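PDB 3P91: proliferating cell nuclear antigen from Entamoeba histolytica, which probably encircles DNA as a trimeric sliding ring and raises the processivity of DNA polymerase delta during replication. Local coordinates for residues L24-D29 against F218-P223; K18-S23 against V53-E58; A139-S144 against I165-N170; A208-K213 against L230-Q235. All blocks are in the same frame, centred on the assembly; numbering follows the deposited sequence.

Contact 1: residues L24-D29 against F218-P223; sequences LKSTID and FAKSAP
Thr27 and Phe218 meet where the end of helix 14-25 comes up to the C-terminal end of helix 212-218 and the turn after it, joining the N-terminal and C-terminal halves of the PCNA subunit. Their side chains cross at about a right angle. The Thr27 methyl CG2 sits at the edge of the Phe218 ring, in its plane, 3.6 Å from CD1 and 3.8 Å from CE1, so the ring faces take no part in this pair; Phe218 stacks instead on Phe251 of strand 247-253.

The rotation of Thr27 explains why the methyl does the touching. With chi1 at 66°, OG1 lies between the backbone N and the carbonyl carbon and turns back to donate to Leu24 O at 3.1 Å, which leaves CG2 directed at the ring. Leu24 O also accepts from the backbone N of Thr27 and of Ile28, a threefold grip that ties the threonine to the helix end.

On the more exposed side, Ser26 OG lies 4.1 Å from CD of the extended Lys220 chain, a contact without a direct hydrogen bond. A water bridges the two residues: its O is 2.8 Å from Ser26 OG, and Lys220 NZ donates only a weak bond to that same water O, 3.4 Å away.

Contact 2: residues K18-S23 against V53-E58; sequences KRVVES and VSLLIE
Leu55 and Ile57 of strand 52-57 both meet one residue of helix 14-25, Val20, in a buried helix-on-sheet contact that covers 100 Å² in all. As in other PCNA rings, the helices probably line the inner, DNA-facing side, with the beta-sheets behind them, and this contact joins the two layers. Taken in order along the strand, Val53 comes first; its side chain packs further along the same helix, against Leu24, and beside Thr27.

Leu55 follows, after Ser54, and its CA is the one nearest to Val20 CA, at 8.6 Å. Its CG stands anti to the backbone N (chi1 165°), and the CD2 branch reaches the helix, ending 3.8 Å from Val20 CG1. The side chains cross at about a right angle, and only one methyl of each is within 4.2 Å of the other. Past Leu56, whose backbone, like that of Ser54, pairs with strand 247-253, Ile57 brings the other half of the contact. Its CG1-CD1 arm is stretched out (chi2 176°), and CD1 comes to 4.3 Å from Val20 CG2, a looser approach; the same side chain also touches Leu16 and Phe17 one turn back on the helix. Val20 thus splits its two methyls between two strand residues, CG1 to Leu55 and CG2 to Ile57.

No hydrogen bond or charge pair links the two segments. Methyl-to-methyl packing alone holds them to each other, which implies a contact made by apolar burial and shape, without directional bonds between the segments.

Contact 3: residues A139-S144 against I165-N170; sequences AIITLS and IGCTKN
Cys167, the last residue of strand 162-167, meets Ala139 and Ile141 of strand 139-144, and its side chain makes the close contacts of its segment. Starting at the root, CB lies 4.1 Å from Ala139 CB and 4.2 Å from Ile141 CD1, so even the first atom touches both partners. One bond further, the sulfur settles closer to both. SG is anti to the backbone N (chi1 -161°), which carries it on toward strand 139-144, to 3.8 Å from Ala139 CB and 3.8 Å from Ile141 CD1. It also approaches Ile141 CG1 at 4.0 Å, so it touches the last two carbons of the isoleucine arm.

The two partners differ in how they are met. Ala139 offers only its methyl, whereas Ile141 lays an extended arm (chi2 164°) against the sulfur. Ala139 CB and Ile141 CD1 are 5.3 Å apart and subtend close to 90° at SG, so the sulfur sits astride the two carbons, over the groove they form, and not between them. Both residues point from the same side of their strand.

Val206 of strand 206-211 touches both Ala139 and Cys167, and Val172 of strand 171-177 touches both Ile141 and Cys167, closing an apolar cluster around the sulfur. No hydrogen bond crosses between the segments. Strand 139-144 belongs to the long sheet that also holds strand 227-232, and strand 162-167 to a separate antiparallel sheet; side chains packed between two such sheets are typical of the core of a PCNA-type domain.

Contact 4: residues A208-K213 against L230-Q235; sequences ASFALK and LSLSGQ
Phe210 and Leu232 pack where two antiparallel sheets of the PCNA fold face each other, strand 206-211 on one and strand 227-232 on the other. The methyl CD1 of Leu232 comes to the far edge of the phenyl ring, near its plane, 4.0 Å from CZ and 4.1 Å from CE2, and the two side chains cross obliquely. It is the ring's rim that is used, not a face.

The first bond of Phe210 does not aim at the opposite segment, but with CG anti to the carbonyl carbon (chi1 -60°) the ring extends far enough for CZ to meet Leu232 CD1. Leu232 likewise reaches across only with its end.

In the next shell, Ile165 of the neighbouring strand 162-167 touches both Phe210 and Leu232, and Leu238 of strand 238-244 does the same, so the pair is flanked from each sheet. Pro255 lies against Phe210 and also against Ala208. Backbone bonds of Phe210 to Ile163 and of Ala208 to Ile165 fix the strand that carries them.

Past the end of strand 227-232, the loop at Ser233-Gly234 comes in to strand 206-211: CA atoms of Ala208 and Gly234 are 5.4 Å apart, and Ala208 CB rests 3.9 Å from Ser233 O and 4.2 Å from Gly234 O.

In the fold
Contacts 1 and 2 share helix 14-25 and lie side by side near the centre of the folded subunit, centres about 9 Å apart; Ser23 of contact 2 packs on Ser221 of contact 1. Contacts 3 and 4, centres about 12 Å apart, lie in the C-terminal half and join the same two layers of strands. From contact 2 to contact 3 is about 24 Å between centres, yet both use the nine-stranded beta-sheet running through both halves. Along the chain, contacts 2, 3 and 4 close in turn, while contact 1 alternates with 2 and 4 and has contact 3 within its loop. Joining an N-terminal segment to a C-terminal one, contact 1 ties the two halves together.

Contact 1: residues L24-D29 against F218-P223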
loop_
_atom_site.group_PDB
_atom_site.type_symbol
_atom_site.label_atom_id
_atom_site.label_comp_id
_atom_site.label_asym_id
_atom_site.label_seq_id
_atom_site.Cartn_x
_atom_site.Cartn_y
_atom_site.Cartn_z
ATOM N N LEU A 24 -3.199 -11.242 19.531
ATOM C CA LEU A 24 -3.223 -12.655 19.843
ATOM C C LEU A 24 -2.803 -13.497 18.672
ATOM O O LEU A 24 -2.050 -14.448 18.822
ATOM C CB LEU A 24 -4.632 -13.075 20.226
ATOM C CG LEU A 24 -5.025 -13.019 21.697
ATOM C CD1 LEU A 24 -6.435 -13.557 21.855
ATOM C CD2 LEU A 24 -4.057 -13.815 22.547
ATOM N N LYS A 25 -3.316 -13.156 17.501
ATOM C CA LYS A 25 -3.241 -14.060 16.365
ATOM C C LYS A 25 -1.869 -14.059 15.704
ATOM O O LYS A 25 -1.547 -14.951 14.925
ATOM C CB LYS A 25 -4.374 -13.774 15.381
ATOM C CG LYS A 25 -3.987 -13.108 14.093
ATOM C CD LYS A 25 -5.102 -13.321 13.079
ATOM C CE LYS A 25 -4.707 -12.872 11.692
ATOM N NZ LYS A 25 -4.467 -11.407 11.687
ATOM N N SER A 26 -1.057 -13.066 16.053
ATOM C CA SER A 26 0.344 -13.016 15.653
ATOM C C SER A 26 1.190 -14.079 16.364
ATOM O O SER A 26 2.259 -14.448 15.882
ATOM C CB SER A 26 0.931 -11.626 15.935
ATOM O OG SER A 26 0.305 -10.619 15.153
ATOM N N THR A 27 0.722 -14.573 17.506
ATOM C CA THR A 27 1.519 -15.513 18.287
ATOM C C THR A 27 0.864 -16.884 18.465
ATOM O O THR A 27 1.533 -17.860 18.801
ATOM C CB THR A 27 1.852 -14.929 19.662
ATOM O OG1 THR A 27 0.643 -14.789 20.416
ATOM C CG2 THR A 27 2.519 -13.559 19.510
ATOM N N ILE A 28 -0.444 -16.951 18.249
ATOM C CA ILE A 28 -1.169 -18.214 18.349
ATOM C C ILE A 28 -2.362 -18.195 17.398
ATOM O O ILE A 28 -2.987 -17.153 17.211
ATOM C CB ILE A 28 -1.586 -18.536 19.825
ATOM C CG1 ILE A 28 -2.370 -19.847 19.905
ATOM C CG2 ILE A 28 -2.376 -17.396 20.445
ATOM C CD1 ILE A 28 -1.510 -21.083 19.814
ATOM N N ASP A 29 -2.653 -19.344 16.786
ATOM C CA ASP A 29 -3.686 -19.453 15.745
ATOM C C ASP A 29 -5.067 -19.867 16.270
ATOM O O ASP A 29 -6.078 -19.237 15.966
ATOM C CB ASP A 29 -3.248 -20.436 14.651
ATOM C CG ASP A 29 -2.034 -19.949 13.862
ATOM O OD1 ASP A 29 -1.323 -20.815 13.305
ATOM O OD2 ASP A 29 -1.789 -18.715 13.789
ATOM N N PHE A 218 5.696 -10.469 19.428
ATOM C CA PHE A 218 5.060 -9.998 20.647
ATOM C C PHE A 218 4.850 -8.502 20.572
ATOM O O PHE A 218 3.815 -7.989 20.986
ATOM C CB PHE A 218 5.944 -10.289 21.864
ATOM C CG PHE A 218 6.077 -11.745 22.193
ATOM C CD1 PHE A 218 5.251 -12.688 21.603
ATOM C CD2 PHE A 218 7.028 -12.171 23.110
ATOM C CE1 PHE A 218 5.377 -14.031 21.911
ATOM C CE2 PHE A 218 7.160 -13.512 23.421
ATOM C CZ PHE A 218 6.333 -14.443 22.819
ATOM N N ALA A 219 5.860 -7.811 20.061
ATOM C CA ALA A 219 5.887 -6.355 20.040
ATOM C C ALA A 219 4.723 -5.772 19.265
ATOM O O ALA A 219 4.334 -4.625 19.482
ATOM C CB ALA A 219 7.198 -5.864 19.458
ATOM N N LYS A 220 4.165 -6.568 18.360
ATOM C CA LYS A 220 3.064 -6.119 17.519
ATOM C C LYS A 220 1.773 -5.933 18.299
ATOM O O LYS A 220 0.749 -5.583 17.723
ATOM C CB LYS A 220 2.824 -7.102 16.380
ATOM C CG LYS A 220 3.996 -7.272 15.454
ATOM C CD LYS A 220 3.712 -8.371 14.446
ATOM C CE LYS A 220 4.937 -8.680 13.605
ATOM N NZ LYS A 220 4.685 -9.825 12.690
ATOM N N SER A 221 1.820 -6.171 19.605
ATOM C CA SER A 221 0.657 -5.982 20.467
ATOM C C SER A 221 0.534 -4.530 20.919
ATOM O O SER A 221 -0.347 -4.184 21.705
ATOM C CB SER A 221 0.739 -6.906 21.681
ATOM O OG SER A 221 0.721 -8.261 21.279
ATOM N N ALA A 222 1.427 -3.688 20.406
ATOM C CA ALA A 222 1.494 -2.270 20.759
ATOM C C ALA A 222 0.142 -1.550 20.799
ATOM O O ALA A 222 -0.109 -0.763 21.703
ATOM C CB ALA A 222 2.468 -1.538 19.825
ATOM N N PRO A 223 -0.728 -1.807 19.819
ATOM C CA PRO A 223 -2.041 -1.151 19.792
ATOM C C PRO A 223 -2.832 -1.244 21.104
ATOM O O PRO A 223 -3.683 -0.396 21.362
ATOM C CB PRO A 223 -2.776 -1.908 18.685
ATOM C CG PRO A 223 -1.697 -2.324 17.758
ATOM C CD PRO A 223 -0.527 -2.670 18.642
HETATM O O HOH W 1 1.370 -10.615 12.558
#

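Contact 2: residues K18-S23 against V53-E58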
loop_
_atom_site.group_PDB
_atom_site.type_symbol
_atom_site.label_atom_id
_atom_site.label_comp_id
_atom_site.label_asym_id
_atom_site.label_seq_id
_atom_site.Cartn_x
_atom_site.Cartn_y
_atom_site.Cartn_z
ATOM N N LYS A 18 -10.983 -6.137 18.975
ATOM C CA LYS A 18 -10.311 -6.229 17.687
ATOM C C LYS A 18 -8.805 -6.207 17.868
ATOM O O LYS A 18 -8.082 -6.990 17.259
ATOM C CB LYS A 18 -10.741 -5.074 16.785
ATOM C CG LYS A 18 -12.231 -5.064 16.479
ATOM C CD LYS A 18 -12.645 -3.860 15.643
ATOM C CE LYS A 18 -12.038 -3.914 14.260
ATOM N NZ LYS A 18 -12.684 -2.913 13.385
ATOM N N ARG A 19 -8.337 -5.299 18.711
ATOM C CA ARG A 19 -6.915 -5.190 19.013
ATOM C C ARG A 19 -6.389 -6.416 19.748
ATOM O O ARG A 19 -5.291 -6.891 19.481
ATOM C CB ARG A 19 -6.665 -3.936 19.833
ATOM C CG ARG A 19 -6.953 -2.703 19.049
ATOM C CD ARG A 19 -6.974 -1.472 19.910
ATOM N NE ARG A 19 -7.074 -0.293 19.056
ATOM C CZ ARG A 19 -7.323 0.935 19.492
ATOM N NH1 ARG A 19 -7.507 1.153 20.789
ATOM N NH2 ARG A 19 -7.396 1.942 18.625
ATOM N N VAL A 20 -7.186 -6.924 20.679
ATOM C CA VAL A 20 -6.849 -8.150 21.381
ATOM C C VAL A 20 -6.603 -9.278 20.386
ATOM O O VAL A 20 -5.559 -9.931 20.416
ATOM C CB VAL A 20 -7.978 -8.537 22.344
ATOM C CG1 VAL A 20 -7.905 -10.012 22.717
ATOM C CG2 VAL A 20 -7.941 -7.654 23.566
ATOM N N VAL A 21 -7.564 -9.484 19.493
ATOM C CA VAL A 21 -7.503 -10.571 18.521
ATOM C C VAL A 21 -6.349 -10.474 17.502
ATOM O O VAL A 21 -5.783 -11.494 17.104
ATOM C CB VAL A 21 -8.863 -10.746 17.821
ATOM C CG1 VAL A 21 -8.765 -11.739 16.683
ATOM C CG2 VAL A 21 -9.887 -11.196 18.830
ATOM N N GLU A 22 -5.998 -9.265 17.079
ATOM C CA GLU A 22 -4.813 -9.080 16.241
ATOM C C GLU A 22 -3.545 -9.471 16.982
ATOM O O GLU A 22 -2.764 -10.300 16.520
ATOM C CB GLU A 22 -4.695 -7.629 15.793
ATOM C CG GLU A 22 -5.676 -7.276 14.714
ATOM C CD GLU A 22 -5.792 -8.388 13.703
ATOM O OE1 GLU A 22 -6.895 -8.962 13.577
ATOM O OE2 GLU A 22 -4.773 -8.701 13.045
ATOM N N SER A 23 -3.347 -8.853 18.136
ATOM C CA SER A 23 -2.195 -9.129 18.965
ATOM C C SER A 23 -2.077 -10.620 19.206
ATOM O O SER A 23 -1.003 -11.197 19.093
ATOM C CB SER A 23 -2.341 -8.392 20.287
ATOM O OG SER A 23 -2.622 -7.023 20.052
ATOM N N VAL A 53 1.389 -17.169 26.468
ATOM C CA VAL A 53 0.524 -16.009 26.337
ATOM C C VAL A 53 -0.472 -16.007 27.486
ATOM O O VAL A 53 -0.997 -17.051 27.854
ATOM C CB VAL A 53 -0.267 -16.031 25.012
ATOM C CG1 VAL A 53 -0.964 -14.706 24.801
ATOM C CG2 VAL A 53 0.650 -16.356 23.841
ATOM N N SER A 54 -0.728 -14.827 28.044
ATOM C CA SER A 54 -1.665 -14.673 29.148
ATOM C C SER A 54 -2.555 -13.452 28.963
ATOM O O SER A 54 -2.102 -12.327 29.140
ATOM C CB SER A 54 -0.904 -14.525 30.458
ATOM O OG SER A 54 -1.779 -14.177 31.512
ATOM N N LEU A 55 -3.821 -13.671 28.624
ATOM C CA LEU A 55 -4.760 -12.567 28.466
ATOM C C LEU A 55 -5.838 -12.562 29.528
ATOM O O LEU A 55 -6.381 -13.601 29.897
ATOM C CB LEU A 55 -5.434 -12.600 27.092
ATOM C CG LEU A 55 -6.692 -11.730 26.919
ATOM C CD1 LEU A 55 -6.352 -10.250 26.741
ATOM C CD2 LEU A 55 -7.535 -12.226 25.753
ATOM N N LEU A 56 -6.158 -11.369 30.003
ATOM C CA LEU A 56 -7.301 -11.196 30.865
ATOM C C LEU A 56 -8.079 -9.954 30.471
ATOM O O LEU A 56 -7.604 -8.840 30.645
ATOM C CB LEU A 56 -6.861 -11.068 32.309
ATOM C CG LEU A 56 -8.032 -10.769 33.229
ATOM C CD1 LEU A 56 -9.053 -11.895 33.137
ATOM C CD2 LEU A 56 -7.549 -10.573 34.657
ATOM N N ILE A 57 -9.271 -10.144 29.924
ATOM C CA ILE A 57 -10.186 -9.029 29.797
ATOM C C ILE A 57 -11.115 -9.058 30.999
ATOM O O ILE A 57 -11.743 -10.069 31.281
ATOM C CB ILE A 57 -11.005 -9.089 28.509
ATOM C CG1 ILE A 57 -10.099 -9.395 27.323
ATOM C CG2 ILE A 57 -11.726 -7.774 28.298
ATOM C CD1 ILE A 57 -10.831 -9.576 26.037
ATOM N N GLU A 58 -11.189 -7.947 31.711
ATOM C CA GLU A 58 -11.999 -7.881 32.912
ATOM C C GLU A 58 -13.414 -7.440 32.603
ATOM O O GLU A 58 -13.683 -6.920 31.516
ATOM C CB GLU A 58 -11.381 -6.899 33.891
ATOM C CG GLU A 58 -10.000 -7.287 34.373
ATOM C CD GLU A 58 -9.671 -6.614 35.682
ATOM O OE1 GLU A 58 -9.896 -7.247 36.742
ATOM O OE2 GLU A 58 -9.217 -5.447 35.641
#

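Contact 3: residues A139-S144 against I165-N170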
loop_
_atom_site.group_PDB
_atom_site.type_symbol
_atom_site.label_atom_id
_atom_site.label_comp_id
_atom_site.label_asym_id
_atom_site.label_seq_id
_atom_site.Cartn_x
_atom_site.Cartn_y
_atom_site.Cartn_z
ATOM N N ALA A 139 15.127 -5.894 36.677
ATOM C CA ALA A 139 14.748 -4.563 36.225
ATOM C C ALA A 139 13.427 -4.600 35.479
ATOM O O ALA A 139 13.114 -5.576 34.798
ATOM C CB ALA A 139 15.832 -3.970 35.344
ATOM N N ILE A 140 12.653 -3.528 35.617
ATOM C CA ILE A 140 11.375 -3.407 34.932
ATOM C C ILE A 140 11.377 -2.161 34.066
ATOM O O ILE A 140 11.445 -1.042 34.564
ATOM C CB ILE A 140 10.200 -3.337 35.921
ATOM C CG1 ILE A 140 10.108 -4.632 36.725
ATOM C CG2 ILE A 140 8.912 -3.099 35.182
ATOM C CD1 ILE A 140 9.151 -4.550 37.872
ATOM N N ILE A 141 11.292 -2.367 32.760
ATOM C CA ILE A 141 11.407 -1.273 31.820
ATOM C C ILE A 141 10.074 -0.894 31.216
ATOM O O ILE A 141 9.312 -1.748 30.786
ATOM C CB ILE A 141 12.347 -1.648 30.693
ATOM C CG1 ILE A 141 13.722 -1.984 31.266
ATOM C CG2 ILE A 141 12.432 -0.519 29.702
ATOM C CD1 ILE A 141 14.604 -2.714 30.315
ATOM N N THR A 142 9.805 0.402 31.185
ATOM C CA THR A 142 8.591 0.919 30.580
ATOM C C THR A 142 8.975 1.913 29.501
ATOM O O THR A 142 9.848 2.752 29.699
ATOM C CB THR A 142 7.692 1.604 31.608
ATOM O OG1 THR A 142 7.260 0.643 32.582
ATOM C CG2 THR A 142 6.489 2.221 30.923
ATOM N N LEU A 143 8.309 1.813 28.359
ATOM C CA LEU A 143 8.741 2.502 27.172
ATOM C C LEU A 143 7.577 2.547 26.211
ATOM O O LEU A 143 6.733 1.662 26.237
ATOM C CB LEU A 143 9.892 1.715 26.564
ATOM C CG LEU A 143 10.017 1.771 25.049
ATOM C CD1 LEU A 143 10.409 3.172 24.566
ATOM C CD2 LEU A 143 11.027 0.747 24.594
ATOM N N SER A 144 7.516 3.582 25.383
ATOM C CA SER A 144 6.520 3.649 24.319
ATOM C C SER A 144 6.478 2.317 23.582
ATOM O O SER A 144 7.503 1.822 23.124
ATOM C CB SER A 144 6.852 4.786 23.349
ATOM O OG SER A 144 6.195 4.628 22.100
ATOM N N ILE A 165 19.088 -7.705 25.315
ATOM C CA ILE A 165 18.505 -6.590 26.026
ATOM C C ILE A 165 19.225 -6.447 27.344
ATOM O O ILE A 165 19.256 -7.372 28.146
ATOM C CB ILE A 165 17.022 -6.839 26.286
ATOM C CG1 ILE A 165 16.305 -7.063 24.961
ATOM C CG2 ILE A 165 16.408 -5.676 27.024
ATOM C CD1 ILE A 165 14.872 -7.435 25.118
ATOM N N GLY A 166 19.830 -5.290 27.556
ATOM C CA GLY A 166 20.584 -5.055 28.764
ATOM C C GLY A 166 20.037 -3.844 29.471
ATOM O O GLY A 166 19.529 -2.928 28.835
ATOM N N CYS A 167 20.137 -3.845 30.794
ATOM C CA CYS A 167 19.643 -2.735 31.588
ATOM C C CYS A 167 20.637 -2.333 32.666
ATOM O O CYS A 167 21.130 -3.173 33.410
ATOM C CB CYS A 167 18.315 -3.106 32.234
ATOM S SG CYS A 167 17.366 -1.683 32.781
ATOM N N THR A 168 20.928 -1.040 32.731
ATOM C CA THR A 168 21.695 -0.485 33.834
ATOM C C THR A 168 20.829 0.528 34.565
ATOM O O THR A 168 19.640 0.641 34.294
ATOM C CB THR A 168 23.003 0.169 33.360
ATOM O OG1 THR A 168 22.718 1.392 32.665
ATOM C CG2 THR A 168 23.749 -0.777 32.437
ATOM N N LYS A 169 21.415 1.262 35.498
ATOM C CA LYS A 169 20.626 2.184 36.292
ATOM C C LYS A 169 19.933 3.245 35.433
ATOM O O LYS A 169 18.787 3.595 35.700
ATOM C CB LYS A 169 21.470 2.825 37.402
ATOM N N ASN A 170 20.610 3.735 34.391
ATOM C CA ASN A 170 20.084 4.849 33.585
ATOM C C ASN A 170 19.875 4.566 32.103
ATOM O O ASN A 170 19.380 5.420 31.376
ATOM C CB ASN A 170 21.002 6.063 33.695
ATOM C CG ASN A 170 21.118 6.582 35.107
ATOM O OD1 ASN A 170 20.115 6.832 35.780
ATOM N ND2 ASN A 170 22.351 6.744 35.569
#

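Contact 4: residues A208-K213 against L230-Q235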
loop_
_atom_site.group_PDB
_atom_site.type_symbol
_atom_site.label_atom_id
_atom_site.label_comp_id
_atom_site.label_asym_id
_atom_site.label_seq_id
_atom_site.Cartn_x
_atom_site.Cartn_y
_atom_site.Cartn_z
ATOM N N ALA A 208 20.321 -10.270 28.860
ATOM C CA ALA A 208 19.884 -11.591 28.415
ATOM C C ALA A 208 19.542 -11.582 26.934
ATOM O O ALA A 208 19.174 -10.546 26.393
ATOM C CB ALA A 208 18.684 -12.057 29.232
ATOM N N SER A 209 19.662 -12.739 26.285
ATOM C CA SER A 209 19.315 -12.881 24.871
ATOM C C SER A 209 18.018 -13.656 24.687
ATOM O O SER A 209 17.697 -14.540 25.482
ATOM C CB SER A 209 20.427 -13.591 24.111
ATOM O OG SER A 209 21.630 -12.860 24.193
ATOM N N PHE A 210 17.295 -13.332 23.622
ATOM C CA PHE A 210 15.970 -13.874 23.383
ATOM C C PHE A 210 15.774 -14.159 21.907
ATOM O O PHE A 210 16.447 -13.581 21.064
ATOM C CB PHE A 210 14.919 -12.868 23.837
ATOM C CG PHE A 210 14.995 -12.531 25.300
ATOM C CD1 PHE A 210 14.364 -13.334 26.246
ATOM C CD2 PHE A 210 15.693 -11.411 25.734
ATOM C CE1 PHE A 210 14.431 -13.032 27.598
ATOM C CE2 PHE A 210 15.762 -11.101 27.088
ATOM C CZ PHE A 210 15.127 -11.918 28.022
ATOM N N ALA A 211 14.853 -15.058 21.591
ATOM C CA ALA A 211 14.502 -15.305 20.202
ATOM C C ALA A 211 13.897 -14.031 19.631
ATOM O O ALA A 211 12.896 -13.541 20.142
ATOM C CB ALA A 211 13.514 -16.451 20.108
ATOM N N LEU A 212 14.498 -13.488 18.578
ATOM C CA LEU A 212 14.019 -12.230 18.016
ATOM C C LEU A 212 12.648 -12.390 17.367
ATOM O O LEU A 212 11.821 -11.475 17.412
ATOM C CB LEU A 212 15.037 -11.632 17.033
ATOM C CG LEU A 212 14.671 -10.354 16.260
ATOM C CD1 LEU A 212 14.258 -9.215 17.181
ATOM C CD2 LEU A 212 15.823 -9.917 15.363
ATOM N N LYS A 213 12.396 -13.557 16.781
ATOM C CA LYS A 213 11.101 -13.813 16.153
ATOM C C LYS A 213 9.961 -13.593 17.133
ATOM O O LYS A 213 8.935 -13.020 16.781
ATOM C CB LYS A 213 11.031 -15.228 15.580
ATOM N N LEU A 230 8.514 -4.345 30.038
ATOM C CA LEU A 230 9.362 -5.516 29.994
ATOM C C LEU A 230 9.963 -5.751 31.367
ATOM O O LEU A 230 10.716 -4.921 31.879
ATOM C CB LEU A 230 10.489 -5.314 28.992
ATOM C CG LEU A 230 10.193 -4.913 27.547
ATOM C CD1 LEU A 230 9.469 -3.580 27.469
ATOM C CD2 LEU A 230 11.502 -4.834 26.778
ATOM N N SER A 231 9.632 -6.887 31.962
ATOM C CA SER A 231 10.219 -7.279 33.227
ATOM C C SER A 231 11.368 -8.228 32.956
ATOM O O SER A 231 11.170 -9.331 32.454
ATOM C CB SER A 231 9.173 -7.937 34.106
ATOM O OG SER A 231 8.185 -6.998 34.467
ATOM N N LEU A 232 12.569 -7.791 33.315
ATOM C CA LEU A 232 13.806 -8.416 32.861
ATOM C C LEU A 232 14.573 -9.170 33.958
ATOM O O LEU A 232 14.838 -8.627 35.027
ATOM C CB LEU A 232 14.696 -7.333 32.246
ATOM C CG LEU A 232 15.940 -7.713 31.442
ATOM C CD1 LEU A 232 15.587 -8.749 30.396
ATOM C CD2 LEU A 232 16.523 -6.470 30.794
ATOM N N SER A 233 14.926 -10.423 33.673
ATOM C CA SER A 233 15.754 -11.239 34.558
ATOM C C SER A 233 16.831 -11.955 33.740
ATOM O O SER A 233 16.607 -12.299 32.581
ATOM C CB SER A 233 14.906 -12.283 35.277
ATOM O OG SER A 233 13.734 -11.715 35.821
ATOM N N GLY A 234 17.988 -12.196 34.351
ATOM C CA GLY A 234 19.106 -12.814 33.657
ATOM C C GLY A 234 18.934 -14.285 33.320
ATOM O O GLY A 234 19.460 -14.758 32.310
ATOM N N GLN A 235 18.197 -15.013 34.156
ATOM C CA GLN A 235 18.054 -16.462 33.980
ATOM C C GLN A 235 16.617 -16.938 33.788
ATOM O O GLN A 235 16.386 -17.986 33.179
ATOM C CB GLN A 235 18.695 -17.219 35.152
ATOM C CG GLN A 235 20.212 -17.332 35.086
ATOM C CD GLN A 235 20.896 -16.021 35.378
ATOM O OE1 GLN A 235 20.636 -15.389 36.404
ATOM N NE2 GLN A 235 21.767 -15.589 34.469
#